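Local structure of putative oxygenase (Streptomyces viridochromogenes Tue57, 4XAA) at residues 39-44 with 81-86; 94-99 with 137-142; 44-49 with 56-61; 14-19 with 132-137; 34-39 with 206-211. The protein probably acts as an iron- and 2-oxoglutarate-dependent dioxygenase in orthosomycin biosynthesis, a pathway that uses oxidative cyclizations. All blocks are in the same frame, centred on the assembly; numbering follows the deposited sequence.

Contact 1: 39-44 with 81-86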
# COMPACT_ATOMS: atom_id res chain seq x y z
N ALA A 39 -0.34 -14.64 -1.69
CA ALA A 39 -0.32 -13.63 -2.73
C ALA A 39 0.13 -14.22 -4.06
O ALA A 39 -0.53 -14.05 -5.08
CB ALA A 39 0.59 -12.47 -2.35
N GLU A 40 1.25 -14.94 -4.04
CA GLU A 40 1.78 -15.53 -5.25
C GLU A 40 0.78 -16.49 -5.87
O GLU A 40 0.59 -16.48 -7.08
CB GLU A 40 3.10 -16.25 -4.97
CG GLU A 40 4.23 -15.32 -4.54
CD GLU A 40 5.56 -16.05 -4.40
OE1 GLU A 40 5.72 -17.09 -5.08
OE2 GLU A 40 6.42 -15.59 -3.61
N ARG A 41 0.13 -17.29 -5.04
CA ARG A 41 -0.89 -18.20 -5.56
C ARG A 41 -2.01 -17.43 -6.29
O ARG A 41 -2.57 -17.92 -7.26
CB ARG A 41 -1.48 -19.05 -4.45
CG ARG A 41 -2.44 -20.10 -4.97
CD ARG A 41 -2.62 -21.22 -3.96
NE ARG A 41 -3.61 -20.89 -2.95
CZ ARG A 41 -3.32 -20.45 -1.73
NH1 ARG A 41 -2.05 -20.30 -1.37
NH2 ARG A 41 -4.30 -20.18 -0.87
N LEU A 42 -2.31 -16.24 -5.81
CA LEU A 42 -3.30 -15.42 -6.46
C LEU A 42 -2.77 -14.96 -7.80
O LEU A 42 -3.50 -14.94 -8.81
CB LEU A 42 -3.66 -14.22 -5.60
CG LEU A 42 -4.57 -14.52 -4.41
CD1 LEU A 42 -4.71 -13.27 -3.58
CD2 LEU A 42 -5.91 -15.01 -4.90
N ILE A 43 -1.49 -14.59 -7.82
CA ILE A 43 -0.89 -13.97 -8.98
C ILE A 43 -0.67 -14.99 -10.08
O ILE A 43 -0.95 -14.71 -11.24
CB ILE A 43 0.43 -13.28 -8.64
CG1 ILE A 43 0.19 -12.05 -7.76
CG2 ILE A 43 1.13 -12.81 -9.89
CD1 ILE A 43 1.43 -11.62 -6.98
N THR A 44 -0.19 -16.17 -9.73
CA THR A 44 0.10 -17.18 -10.74
C THR A 44 -1.15 -17.63 -11.50
O THR A 44 -1.03 -18.15 -12.60
CB THR A 44 0.77 -18.43 -10.14
OG1 THR A 44 -0.18 -19.13 -9.34
CG2 THR A 44 1.97 -18.07 -9.31
N ALA A 81 -7.98 -18.70 1.10
CA ALA A 81 -7.97 -19.29 2.44
C ALA A 81 -7.05 -20.50 2.40
O ALA A 81 -6.96 -21.19 1.38
CB ALA A 81 -9.38 -19.68 2.86
N PRO A 82 -6.35 -20.79 3.51
CA PRO A 82 -6.45 -20.11 4.81
C PRO A 82 -5.52 -18.91 5.02
O PRO A 82 -5.67 -18.23 6.03
CB PRO A 82 -6.09 -21.23 5.79
CG PRO A 82 -5.08 -22.03 5.03
CD PRO A 82 -5.53 -22.01 3.59
N GLU A 83 -4.59 -18.65 4.10
CA GLU A 83 -3.69 -17.51 4.23
C GLU A 83 -4.42 -16.18 4.33
O GLU A 83 -3.98 -15.27 5.05
CB GLU A 83 -2.70 -17.46 3.07
CG GLU A 83 -1.71 -18.59 3.06
CD GLU A 83 -2.16 -19.75 2.22
OE1 GLU A 83 -3.39 -19.90 2.04
OE2 GLU A 83 -1.29 -20.49 1.72
N ARG A 84 -5.52 -16.06 3.60
CA ARG A 84 -6.37 -14.87 3.62
C ARG A 84 -6.76 -14.44 5.04
O ARG A 84 -6.92 -13.25 5.32
CB ARG A 84 -7.63 -15.12 2.78
CG ARG A 84 -8.63 -13.97 2.77
CD ARG A 84 -9.91 -14.37 2.01
NE ARG A 84 -10.79 -15.20 2.83
CZ ARG A 84 -11.86 -15.85 2.37
NH1 ARG A 84 -12.20 -15.78 1.09
NH2 ARG A 84 -12.60 -16.58 3.21
N ASP A 85 -6.93 -15.41 5.92
CA ASP A 85 -7.31 -15.12 7.30
C ASP A 85 -6.30 -14.21 7.97
O ASP A 85 -6.66 -13.46 8.89
CB ASP A 85 -7.45 -16.42 8.09
CG ASP A 85 -8.43 -17.38 7.44
OD1 ASP A 85 -9.48 -16.91 6.95
OD2 ASP A 85 -8.15 -18.60 7.42
N LEU A 86 -5.06 -14.25 7.51
CA LEU A 86 -4.00 -13.42 8.09
C LEU A 86 -4.25 -11.93 7.86
O LEU A 86 -3.72 -11.10 8.59
CB LEU A 86 -2.64 -13.81 7.54
CG LEU A 86 -2.10 -15.12 8.09
CD1 LEU A 86 -0.89 -15.56 7.32
CD2 LEU A 86 -1.79 -14.92 9.57

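Contact 2: 94-99 with 137-142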
# COMPACT_ATOMS: atom_id res chain seq x y z
N GLN A 94 -4.87 -2.73 15.24
CA GLN A 94 -4.30 -2.08 16.41
C GLN A 94 -3.15 -1.13 16.04
O GLN A 94 -3.04 -0.04 16.59
CB GLN A 94 -3.83 -3.14 17.42
CG GLN A 94 -5.00 -3.83 18.15
CD GLN A 94 -4.60 -5.12 18.86
OE1 GLN A 94 -3.44 -5.55 18.81
NE2 GLN A 94 -5.57 -5.75 19.51
N LEU A 95 -2.31 -1.52 15.09
CA LEU A 95 -1.32 -0.58 14.56
C LEU A 95 -1.98 0.67 13.97
O LEU A 95 -1.55 1.80 14.25
CB LEU A 95 -0.46 -1.24 13.49
CG LEU A 95 0.64 -0.32 12.96
CD1 LEU A 95 1.76 -0.23 14.00
CD2 LEU A 95 1.18 -0.79 11.63
N ALA A 96 -3.00 0.47 13.15
CA ALA A 96 -3.68 1.57 12.49
C ALA A 96 -4.38 2.46 13.50
O ALA A 96 -4.29 3.68 13.41
CB ALA A 96 -4.67 1.05 11.46
N ALA A 97 -5.06 1.86 14.47
CA ALA A 97 -5.69 2.63 15.54
C ALA A 97 -4.67 3.47 16.33
O ALA A 97 -4.93 4.63 16.65
CB ALA A 97 -6.44 1.71 16.47
N ALA A 98 -3.51 2.89 16.64
CA ALA A 98 -2.45 3.65 17.30
C ALA A 98 -2.01 4.86 16.45
O ALA A 98 -2.01 5.99 16.92
CB ALA A 98 -1.26 2.75 17.59
N PHE A 99 -1.66 4.61 15.20
CA PHE A 99 -1.16 5.68 14.34
C PHE A 99 -2.18 6.79 14.17
O PHE A 99 -1.84 7.96 14.21
CB PHE A 99 -0.76 5.12 12.98
CG PHE A 99 0.66 4.67 12.94
CD1 PHE A 99 1.05 3.54 13.65
CD2 PHE A 99 1.62 5.40 12.26
CE1 PHE A 99 2.38 3.13 13.64
CE2 PHE A 99 2.94 5.00 12.24
CZ PHE A 99 3.32 3.86 12.93
N CYS A 137 -6.37 5.71 7.25
CA CYS A 137 -5.04 5.39 6.75
C CYS A 137 -5.00 4.09 5.97
O CYS A 137 -5.90 3.27 6.07
CB CYS A 137 -4.03 5.31 7.90
SG CYS A 137 -4.37 3.98 9.07
N ASN A 138 -3.94 3.93 5.19
CA ASN A 138 -3.64 2.69 4.51
C ASN A 138 -2.47 2.01 5.16
O ASN A 138 -1.44 2.63 5.41
CB ASN A 138 -3.31 2.93 3.04
CG ASN A 138 -4.55 3.18 2.18
OD1 ASN A 138 -5.24 2.24 1.77
ND2 ASN A 138 -4.82 4.45 1.88
N LEU A 139 -2.61 0.72 5.45
CA LEU A 139 -1.47 -0.06 5.91
C LEU A 139 -0.96 -0.84 4.73
O LEU A 139 -1.70 -1.61 4.12
CB LEU A 139 -1.84 -1.02 7.05
CG LEU A 139 -1.61 -0.51 8.48
CD1 LEU A 139 -2.40 0.76 8.71
CD2 LEU A 139 -2.02 -1.56 9.48
N SER A 140 0.30 -0.61 4.38
CA SER A 140 0.93 -1.33 3.29
C SER A 140 1.85 -2.36 3.88
O SER A 140 2.91 -2.03 4.42
CB SER A 140 1.69 -0.37 2.37
OG SER A 140 0.83 0.64 1.85
N ILE A 141 1.42 -3.62 3.80
CA ILE A 141 2.24 -4.73 4.25
C ILE A 141 3.12 -5.19 3.11
O ILE A 141 2.65 -5.80 2.15
CB ILE A 141 1.39 -5.91 4.77
CG1 ILE A 141 0.35 -5.44 5.78
CG2 ILE A 141 2.29 -6.96 5.38
CD1 ILE A 141 -0.73 -6.48 6.06
N CYS A 142 4.40 -4.90 3.22
CA CYS A 142 5.38 -5.19 2.19
C CYS A 142 5.83 -6.65 2.22
O CYS A 142 6.34 -7.13 3.23
CB CYS A 142 6.56 -4.25 2.35
SG CYS A 142 5.93 -2.56 2.53

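Contact 3: 44-49 with 56-61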
# COMPACT_ATOMS: atom_id res chain seq x y z
N THR A 44 -0.19 -16.17 -9.73
CA THR A 44 0.10 -17.18 -10.74
C THR A 44 -1.15 -17.63 -11.50
O THR A 44 -1.03 -18.15 -12.60
CB THR A 44 0.77 -18.43 -10.14
OG1 THR A 44 -0.18 -19.13 -9.34
CG2 THR A 44 1.97 -18.07 -9.31
N ARG A 45 -2.33 -17.46 -10.92
CA ARG A 45 -3.56 -17.83 -11.63
C ARG A 45 -3.76 -16.92 -12.82
O ARG A 45 -4.17 -17.34 -13.90
CB ARG A 45 -4.78 -17.76 -10.71
CG ARG A 45 -4.82 -18.88 -9.71
CD ARG A 45 -5.82 -18.60 -8.61
NE ARG A 45 -5.83 -19.66 -7.61
CZ ARG A 45 -6.50 -19.61 -6.46
NH1 ARG A 45 -7.23 -18.54 -6.15
NH2 ARG A 45 -6.45 -20.63 -5.63
N PHE A 46 -3.46 -15.64 -12.62
CA PHE A 46 -3.52 -14.70 -13.70
C PHE A 46 -2.41 -14.96 -14.70
O PHE A 46 -2.65 -15.14 -15.90
CB PHE A 46 -3.40 -13.27 -13.17
CG PHE A 46 -3.50 -12.23 -14.24
CD1 PHE A 46 -2.37 -11.84 -14.95
CD2 PHE A 46 -4.72 -11.65 -14.55
CE1 PHE A 46 -2.47 -10.90 -15.95
CE2 PHE A 46 -4.80 -10.70 -15.54
CZ PHE A 46 -3.67 -10.33 -16.24
N THR A 47 -1.19 -14.98 -14.19
CA THR A 47 -0.00 -14.97 -15.03
C THR A 47 0.23 -16.29 -15.74
O THR A 47 0.62 -16.31 -16.90
CB THR A 47 1.25 -14.66 -14.22
OG1 THR A 47 1.49 -15.74 -13.32
CG2 THR A 47 1.08 -13.36 -13.45
N ASP A 48 0.01 -17.39 -15.04
CA ASP A 48 0.44 -18.67 -15.56
C ASP A 48 -0.73 -19.49 -16.09
O ASP A 48 -0.59 -20.20 -17.08
CB ASP A 48 1.20 -19.45 -14.49
CG ASP A 48 2.47 -18.73 -14.05
OD1 ASP A 48 2.93 -17.85 -14.80
OD2 ASP A 48 3.00 -19.06 -12.96
N GLU A 49 -1.87 -19.36 -15.42
CA GLU A 49 -3.03 -20.21 -15.69
C GLU A 49 -4.13 -19.47 -16.44
O GLU A 49 -5.12 -20.05 -16.83
CB GLU A 49 -3.56 -20.79 -14.37
CG GLU A 49 -2.56 -21.68 -13.64
CD GLU A 49 -2.96 -22.03 -12.21
OE1 GLU A 49 -4.13 -21.79 -11.82
OE2 GLU A 49 -2.10 -22.56 -11.47
N TYR A 56 -9.04 -8.62 -10.98
CA TYR A 56 -7.66 -8.61 -11.45
C TYR A 56 -7.40 -7.45 -12.43
O TYR A 56 -7.64 -7.58 -13.63
CB TYR A 56 -7.31 -9.94 -12.11
CG TYR A 56 -7.06 -11.08 -11.15
CD1 TYR A 56 -8.06 -11.54 -10.30
CD2 TYR A 56 -5.83 -11.72 -11.09
CE1 TYR A 56 -7.84 -12.58 -9.44
CE2 TYR A 56 -5.60 -12.77 -10.22
CZ TYR A 56 -6.61 -13.19 -9.40
OH TYR A 56 -6.40 -14.24 -8.53
N TRP A 57 -6.93 -6.32 -11.91
CA TRP A 57 -6.70 -5.14 -12.74
C TRP A 57 -5.38 -5.24 -13.48
O TRP A 57 -4.33 -5.46 -12.86
CB TRP A 57 -6.67 -3.87 -11.90
CG TRP A 57 -7.94 -3.57 -11.20
CD1 TRP A 57 -9.02 -4.38 -11.09
CD2 TRP A 57 -8.25 -2.38 -10.47
NE1 TRP A 57 -9.99 -3.77 -10.35
CE2 TRP A 57 -9.54 -2.54 -9.95
CE3 TRP A 57 -7.54 -1.20 -10.19
CZ2 TRP A 57 -10.16 -1.56 -9.18
CZ3 TRP A 57 -8.16 -0.23 -9.44
CH2 TRP A 57 -9.46 -0.41 -8.93
N ASN A 58 -5.45 -5.06 -14.79
CA ASN A 58 -4.30 -5.23 -15.67
C ASN A 58 -4.31 -4.26 -16.85
O ASN A 58 -5.36 -3.79 -17.26
CB ASN A 58 -4.26 -6.67 -16.18
CG ASN A 58 -5.50 -7.03 -16.99
OD1 ASN A 58 -5.53 -6.88 -18.22
ND2 ASN A 58 -6.54 -7.50 -16.31
N PHE A 59 -3.13 -3.94 -17.39
CA PHE A 59 -3.10 -3.22 -18.66
C PHE A 59 -2.44 -4.06 -19.74
O PHE A 59 -1.59 -4.90 -19.46
CB PHE A 59 -2.39 -1.87 -18.51
CG PHE A 59 -0.97 -1.96 -18.04
CD1 PHE A 59 0.07 -2.15 -18.94
CD2 PHE A 59 -0.66 -1.78 -16.70
CE1 PHE A 59 1.38 -2.20 -18.51
CE2 PHE A 59 0.65 -1.83 -16.27
CZ PHE A 59 1.67 -2.04 -17.18
N PRO A 60 -2.86 -3.85 -21.00
CA PRO A 60 -2.30 -4.63 -22.10
C PRO A 60 -1.03 -4.00 -22.67
O PRO A 60 -0.86 -2.78 -22.63
CB PRO A 60 -3.43 -4.62 -23.12
CG PRO A 60 -4.04 -3.27 -22.93
CD PRO A 60 -3.93 -2.95 -21.46
N VAL A 61 -0.14 -4.85 -23.16
CA VAL A 61 1.11 -4.42 -23.77
C VAL A 61 1.07 -4.76 -25.26
O VAL A 61 0.41 -5.72 -25.66
CB VAL A 61 2.32 -5.09 -23.09
CG1 VAL A 61 3.62 -4.41 -23.51
CG2 VAL A 61 2.17 -5.04 -21.58
O HOH W 1 -8.14 -15.84 -7.85

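Contact 4: 14-19 with 132-137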
# COMPACT_ATOMS: atom_id res chain seq x y z
N ARG A 14 5.95 10.97 12.77
CA ARG A 14 6.21 11.23 11.36
C ARG A 14 4.94 11.02 10.53
O ARG A 14 4.72 11.73 9.53
CB ARG A 14 7.33 10.33 10.82
CG ARG A 14 8.72 10.71 11.31
CD ARG A 14 9.83 10.07 10.47
NE ARG A 14 9.54 8.67 10.20
CZ ARG A 14 9.86 7.67 11.02
NH1 ARG A 14 10.50 7.93 12.16
NH2 ARG A 14 9.55 6.41 10.68
N PHE A 15 4.11 10.06 10.92
CA PHE A 15 2.83 9.86 10.26
C PHE A 15 2.00 11.12 10.39
O PHE A 15 1.41 11.59 9.43
CB PHE A 15 2.07 8.67 10.86
CG PHE A 15 0.66 8.55 10.37
CD1 PHE A 15 0.39 8.16 9.05
CD2 PHE A 15 -0.42 8.80 11.21
CE1 PHE A 15 -0.93 8.04 8.60
CE2 PHE A 15 -1.75 8.68 10.76
CZ PHE A 15 -2.00 8.30 9.45
N ARG A 16 1.98 11.67 11.59
CA ARG A 16 1.13 12.81 11.89
C ARG A 16 1.64 14.05 11.14
O ARG A 16 0.86 14.88 10.69
CB ARG A 16 1.11 13.06 13.40
CG ARG A 16 -0.06 13.89 13.85
CD ARG A 16 0.11 14.34 15.30
NE ARG A 16 1.32 15.13 15.51
CZ ARG A 16 1.56 16.32 14.95
NH1 ARG A 16 0.68 16.87 14.12
NH2 ARG A 16 2.70 16.95 15.22
N ARG A 17 2.95 14.13 11.00
CA ARG A 17 3.59 15.31 10.44
C ARG A 17 3.74 15.24 8.92
O ARG A 17 3.33 16.16 8.23
CB ARG A 17 4.96 15.52 11.08
CG ARG A 17 5.71 16.73 10.56
CD ARG A 17 7.11 16.79 11.15
NE ARG A 17 7.12 16.35 12.55
CZ ARG A 17 6.67 17.08 13.57
NH1 ARG A 17 6.16 18.29 13.36
NH2 ARG A 17 6.72 16.59 14.81
N ASP A 18 4.33 14.16 8.42
CA ASP A 18 4.58 14.02 6.99
C ASP A 18 3.47 13.29 6.24
O ASP A 18 3.44 13.35 5.01
CB ASP A 18 5.90 13.29 6.74
CG ASP A 18 7.02 13.88 7.52
OD1 ASP A 18 6.93 15.09 7.80
OD2 ASP A 18 7.99 13.15 7.85
N GLY A 19 2.60 12.57 6.95
CA GLY A 19 1.50 11.85 6.33
C GLY A 19 1.77 10.39 6.00
O GLY A 19 0.90 9.70 5.49
N GLY A 132 -11.06 14.27 7.09
CA GLY A 132 -10.01 15.08 7.66
C GLY A 132 -8.70 14.32 7.74
O GLY A 132 -8.67 13.10 7.55
N PRO A 133 -7.60 15.04 8.00
CA PRO A 133 -6.31 14.37 8.14
C PRO A 133 -6.32 13.47 9.36
O PRO A 133 -7.11 13.71 10.29
CB PRO A 133 -5.31 15.52 8.32
CG PRO A 133 -6.03 16.74 7.88
CD PRO A 133 -7.48 16.50 8.13
N ARG A 134 -5.48 12.44 9.35
CA ARG A 134 -5.36 11.51 10.47
C ARG A 134 -6.69 10.89 10.85
O ARG A 134 -7.00 10.75 12.03
CB ARG A 134 -4.74 12.21 11.69
CG ARG A 134 -3.75 11.32 12.38
CD ARG A 134 -3.44 11.78 13.78
NE ARG A 134 -2.59 10.80 14.44
CZ ARG A 134 -2.03 10.97 15.63
NH1 ARG A 134 -2.23 12.11 16.28
NH2 ARG A 134 -1.28 10.01 16.16
N THR A 135 -7.47 10.50 9.85
CA THR A 135 -8.80 9.95 10.05
C THR A 135 -8.92 8.58 9.40
O THR A 135 -9.56 7.67 9.94
CB THR A 135 -9.88 10.91 9.50
OG1 THR A 135 -9.90 12.09 10.31
CG2 THR A 135 -11.24 10.28 9.53
N VAL A 136 -8.29 8.42 8.23
CA VAL A 136 -8.32 7.17 7.49
C VAL A 136 -6.91 6.90 6.99
O VAL A 136 -6.29 7.77 6.41
CB VAL A 136 -9.34 7.22 6.29
CG1 VAL A 136 -9.60 5.84 5.72
CG2 VAL A 136 -10.64 7.83 6.71
N CYS A 137 -6.37 5.71 7.25
CA CYS A 137 -5.04 5.39 6.75
C CYS A 137 -5.00 4.09 5.97
O CYS A 137 -5.90 3.27 6.07
CB CYS A 137 -4.03 5.31 7.90
SG CYS A 137 -4.37 3.98 9.07

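Contact 5: 34-39 with 206-211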
# COMPACT_ATOMS: atom_id res chain seq x y z
N ARG A 34 3.63 -16.62 4.83
CA ARG A 34 2.40 -17.24 4.37
C ARG A 34 1.58 -16.27 3.52
O ARG A 34 1.04 -16.65 2.49
CB ARG A 34 1.60 -17.76 5.55
CG ARG A 34 2.30 -18.90 6.30
CD ARG A 34 1.51 -19.34 7.53
NE ARG A 34 2.13 -18.88 8.77
CZ ARG A 34 1.45 -18.45 9.83
NH1 ARG A 34 0.12 -18.42 9.80
NH2 ARG A 34 2.10 -18.05 10.94
N LEU A 35 1.50 -15.01 3.95
CA LEU A 35 0.84 -13.99 3.14
C LEU A 35 1.46 -13.93 1.74
O LEU A 35 0.74 -13.89 0.74
CB LEU A 35 0.92 -12.63 3.82
CG LEU A 35 -0.12 -12.44 4.92
CD1 LEU A 35 0.03 -11.10 5.60
CD2 LEU A 35 -1.52 -12.59 4.34
N LYS A 36 2.79 -13.94 1.69
CA LYS A 36 3.52 -13.88 0.43
C LYS A 36 3.13 -15.05 -0.45
O LYS A 36 2.84 -14.88 -1.63
CB LYS A 36 5.04 -13.89 0.68
CG LYS A 36 5.91 -13.43 -0.52
CD LYS A 36 7.37 -13.20 -0.09
CE LYS A 36 8.26 -12.65 -1.21
NZ LYS A 36 8.64 -13.66 -2.25
N ALA A 37 3.10 -16.23 0.14
CA ALA A 37 2.73 -17.46 -0.56
C ALA A 37 1.30 -17.40 -1.08
O ALA A 37 1.02 -17.82 -2.21
CB ALA A 37 2.90 -18.65 0.34
N GLY A 38 0.39 -16.89 -0.25
CA GLY A 38 -0.99 -16.72 -0.66
C GLY A 38 -1.06 -15.74 -1.80
O GLY A 38 -1.75 -15.98 -2.78
N ALA A 39 -0.34 -14.64 -1.69
CA ALA A 39 -0.32 -13.63 -2.73
C ALA A 39 0.13 -14.22 -4.06
O ALA A 39 -0.53 -14.05 -5.08
CB ALA A 39 0.59 -12.47 -2.35
N TRP A 206 9.87 -8.74 -8.20
CA TRP A 206 8.50 -8.36 -7.85
C TRP A 206 8.51 -7.30 -6.77
O TRP A 206 9.41 -7.26 -5.93
CB TRP A 206 7.69 -9.56 -7.35
CG TRP A 206 7.51 -10.60 -8.38
CD1 TRP A 206 8.38 -11.59 -8.71
CD2 TRP A 206 6.39 -10.73 -9.26
NE1 TRP A 206 7.87 -12.34 -9.74
CE2 TRP A 206 6.66 -11.83 -10.10
CE3 TRP A 206 5.20 -10.03 -9.43
CZ2 TRP A 206 5.77 -12.25 -11.09
CZ3 TRP A 206 4.31 -10.45 -10.41
CH2 TRP A 206 4.60 -11.55 -11.22
N ARG A 207 7.53 -6.42 -6.80
CA ARG A 207 7.16 -5.73 -5.58
C ARG A 207 5.70 -6.08 -5.30
O ARG A 207 4.81 -5.75 -6.07
CB ARG A 207 7.35 -4.21 -5.69
CG ARG A 207 7.03 -3.52 -4.35
CD ARG A 207 6.85 -2.02 -4.45
NE ARG A 207 6.30 -1.47 -3.21
CZ ARG A 207 5.30 -0.60 -3.14
NH1 ARG A 207 4.72 -0.17 -4.25
NH2 ARG A 207 4.87 -0.16 -1.95
N ARG A 208 5.47 -6.79 -4.19
CA ARG A 208 4.14 -7.20 -3.81
C ARG A 208 3.78 -6.58 -2.47
O ARG A 208 4.55 -6.66 -1.53
CB ARG A 208 4.02 -8.71 -3.73
CG ARG A 208 4.60 -9.47 -4.92
CD ARG A 208 4.42 -10.95 -4.69
NE ARG A 208 5.34 -11.81 -5.43
CZ ARG A 208 6.60 -12.03 -5.07
NH1 ARG A 208 7.11 -11.42 -4.02
NH2 ARG A 208 7.36 -12.85 -5.79
N THR A 209 2.60 -5.99 -2.40
CA THR A 209 2.16 -5.27 -1.22
C THR A 209 0.69 -5.58 -0.96
O THR A 209 -0.10 -5.65 -1.89
CB THR A 209 2.36 -3.75 -1.41
OG1 THR A 209 3.76 -3.48 -1.58
CG2 THR A 209 1.87 -2.96 -0.22
N ILE A 210 0.34 -5.80 0.30
CA ILE A 210 -1.06 -5.87 0.70
C ILE A 210 -1.45 -4.54 1.33
O ILE A 210 -0.94 -4.18 2.38
CB ILE A 210 -1.33 -7.03 1.70
CG1 ILE A 210 -1.15 -8.38 1.01
CG2 ILE A 210 -2.72 -6.95 2.29
CD1 ILE A 210 -1.18 -9.55 1.95
N VAL A 211 -2.33 -3.80 0.67
CA VAL A 211 -2.84 -2.53 1.19
C VAL A 211 -4.25 -2.70 1.79
O VAL A 211 -5.19 -3.16 1.12
CB VAL A 211 -2.92 -1.44 0.08
CG1 VAL A 211 -3.26 -0.08 0.68
CG2 VAL A 211 -1.62 -1.36 -0.67

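Contact 1: 39-44 with 81-86
Arg41 reaches off helix 29-47 and grips Glu83 end-on, one terminal nitrogen to each carboxylate oxygen. NH2 of Arg41 donates to OE1 of Glu83 at 3.1 Å, and NH1 of Arg41 donates to OE2 of Glu83 at 3.2 Å by a somewhat less straight bond. The grip is not coplanar: guanidinium and carboxylate planes are 35° apart, and both oxygens are approached from above the carboxylate plane. Two bends bring the ends together, one at chi3 of Arg41 (84°) and one at chi2 of Glu83 (94°), and the two side chains cross at about a right angle. The salt bridge ties the long helix, which packs against the main sheet of the double-stranded beta-helix, to the loop between strand 68-72 and helix 90-100. A cis peptide before Pro82 leads that loop into a short 3-10 turn, where N of Leu86 bonds O of Glu83 at 2.9 Å. On the looser side lies Ala81, exposed, its O 3.6 Å from NH2 of Arg41 with no hydrogen bond made. Trp80 lies against Arg41 as well. The inner flank of the helix is different in kind: Leu42 packs on Leu75 and Trp80, and Ile43 on Leu111 and Leu113.

Contact 2: 94-99 with 137-142
Ala96 sets its methyl between two residues of strand 136-142: CB of Ala96 lies 3.6 Å from CD1 of Leu139 and 3.8 Å from SG of Cys137. One helix position earlier, Leu95 meets the other branch of the same leucine, CD2 of Leu95 to CD2 of Leu139 at 3.9 Å, so Leu139 splits its two methyls between neighbouring helix residues. Cys137 turns its sulfur between its backbone N and carbonyl carbon (chi1 64°), which presents SG to the small alanine. Around this first shell, Val187 touches both leucines, and Tyr214 of the adjoining strand packs on Ala96 and Leu139. Further out, the strand is fixed by backbone bonds to both neighbours, Leu139 with Ile212 and Asn138 with His190. Helix 90-100 thus backs the seven-stranded sheet of the double-stranded beta-helix; the axes of 94-99 and 137-142 come within 9.4 Å, their N-to-C directions 136° apart. All four touching residues are buried and no hydrogen bond crosses, so helix and strand are joined here by apolar fit alone.

Contact 3: 44-49 with 56-61
With its CG swung opposite the backbone N (chi1 -178°), Phe46 extends from helix 29-47 toward strand 56-59, while Tyr56 places its CG beside its own backbone N (chi1 -77°) and points back along the helix. The two side chains therefore slide past each other in opposite directions. CD2 of Tyr56 sits 3.6 Å from CB of Phe46 and 3.6 Å from CD2 of Phe46. Farther out, CZ of Phe46 meets CB of Asn58 at 3.7 Å, with ring and amide planes 46° apart. ND2 of Asn58 in turn donates to O of Tyr56 at 2.9 Å. The phenol OH of Tyr56 hydrogen-bonds O of Leu42 and lies 4.4 Å from CD of Arg45, whose NH1 goes on to hydrogen-bond O of Asp79. Arg52 adds a cation-pi contact to Phe46. The last turn of helix 29-47 is thereby laid on strand 56-59, one of the two edge strands of the main sheet, with Leu69 of the adjacent strand 68-72 also against Phe46.

Contact 4: 14-19 with 132-137
The Arg134 guanidinium carries the aliphatic part of Arg16 over one face, CG of Arg16 standing 3.5 Å above its plane and offset toward the rim. Its own plane is turned 59° from the guanidinium of Arg16 and 60° from the ring of Phe15, so no flat group stacks on another. This is where the N-terminal helix 8-18 meets the entry to strand 136-142, one of the strands of the main sheet of the double-stranded beta-helix. Phe15 bridges two residues there: CE2 of Phe15 lies 3.7 Å from CG of Arg134, and CZ of Phe15 lies 3.9 Å from CB of Cys137, with Val189 of the next strand against both Phe15 and Cys137.

Arg134 reaches across as a chain extended from CG to NE, and its head is held by a hydrogen bond from NH2 to O of Phe99, on the helix 90-100. Arg16 bends at chi3 (59°) and takes its own charge off to Glu13, which probably offsets the closeness of two like charges. Beyond Asp18 the helix ends at Gly19, which leaves helical geometry with positive phi. Nearest of all across the contact, CD of Arg16 touches NH1 of Arg134 at 3.4 Å.

Contact 5: 34-39 with 206-211
Lys36 and Arg208 come at each other nearly at right angles, the ammonium end of the lysine arriving at one terminal nitrogen of the guanidinium. NZ of Lys36 is 3.2 Å, and CE of Lys36 3.3 Å, from NH1 of Arg208. NZ of Lys36 and NH1 of Arg208 are both donors, so no bond joins them, but each has a carboxylate partner. Asp144 makes a salt bridge to NH1 of Arg208, and Glu40, one turn along the helix, makes one to NZ of Lys36, which probably balances the paired charge. The lysine gets there by a late bend at chi4 (-75°), whereas Arg208 runs straight from CG to NE. CB of Trp206 covers one face of the Arg208 guanidinium, 3.5 Å above its plane and over its centre. Leu35 and Ile210 form the apolar half and also cross at about a right angle. CD1 of Ile210 points at the triangle formed by CB, CD1 and CD2 of Leu35, closest to CD2 (3.9 Å). Trp80 and Leu86 cover Leu35. A long helix laid across the outer face of the main sheet, here at strand 207-215, is the arrangement of the double-stranded beta-helix oxygenases.

Overall arrangement
Contacts 5, 1 and 3 follow one another along helix 29-47. Contacts 1 and 5, centres 8 Å apart, share Ala39; contacts 1 and 3, centres 16 Å apart, share Thr44. Contacts 2 and 4 lie 11 Å apart by their centres and share Cys137. The main sheet connects the two groups, whose helices lie against the same face of it: strands 136-142 and 207-215 are neighbours, with N of Ile141 2.8 Å from O of Ile210. Nickel, bound by His125, Asp127 and His196, is about 11 Å from the side chain of Cys137 and about 13 Å from that of Ile210, so none of the five contacts forms the metal site.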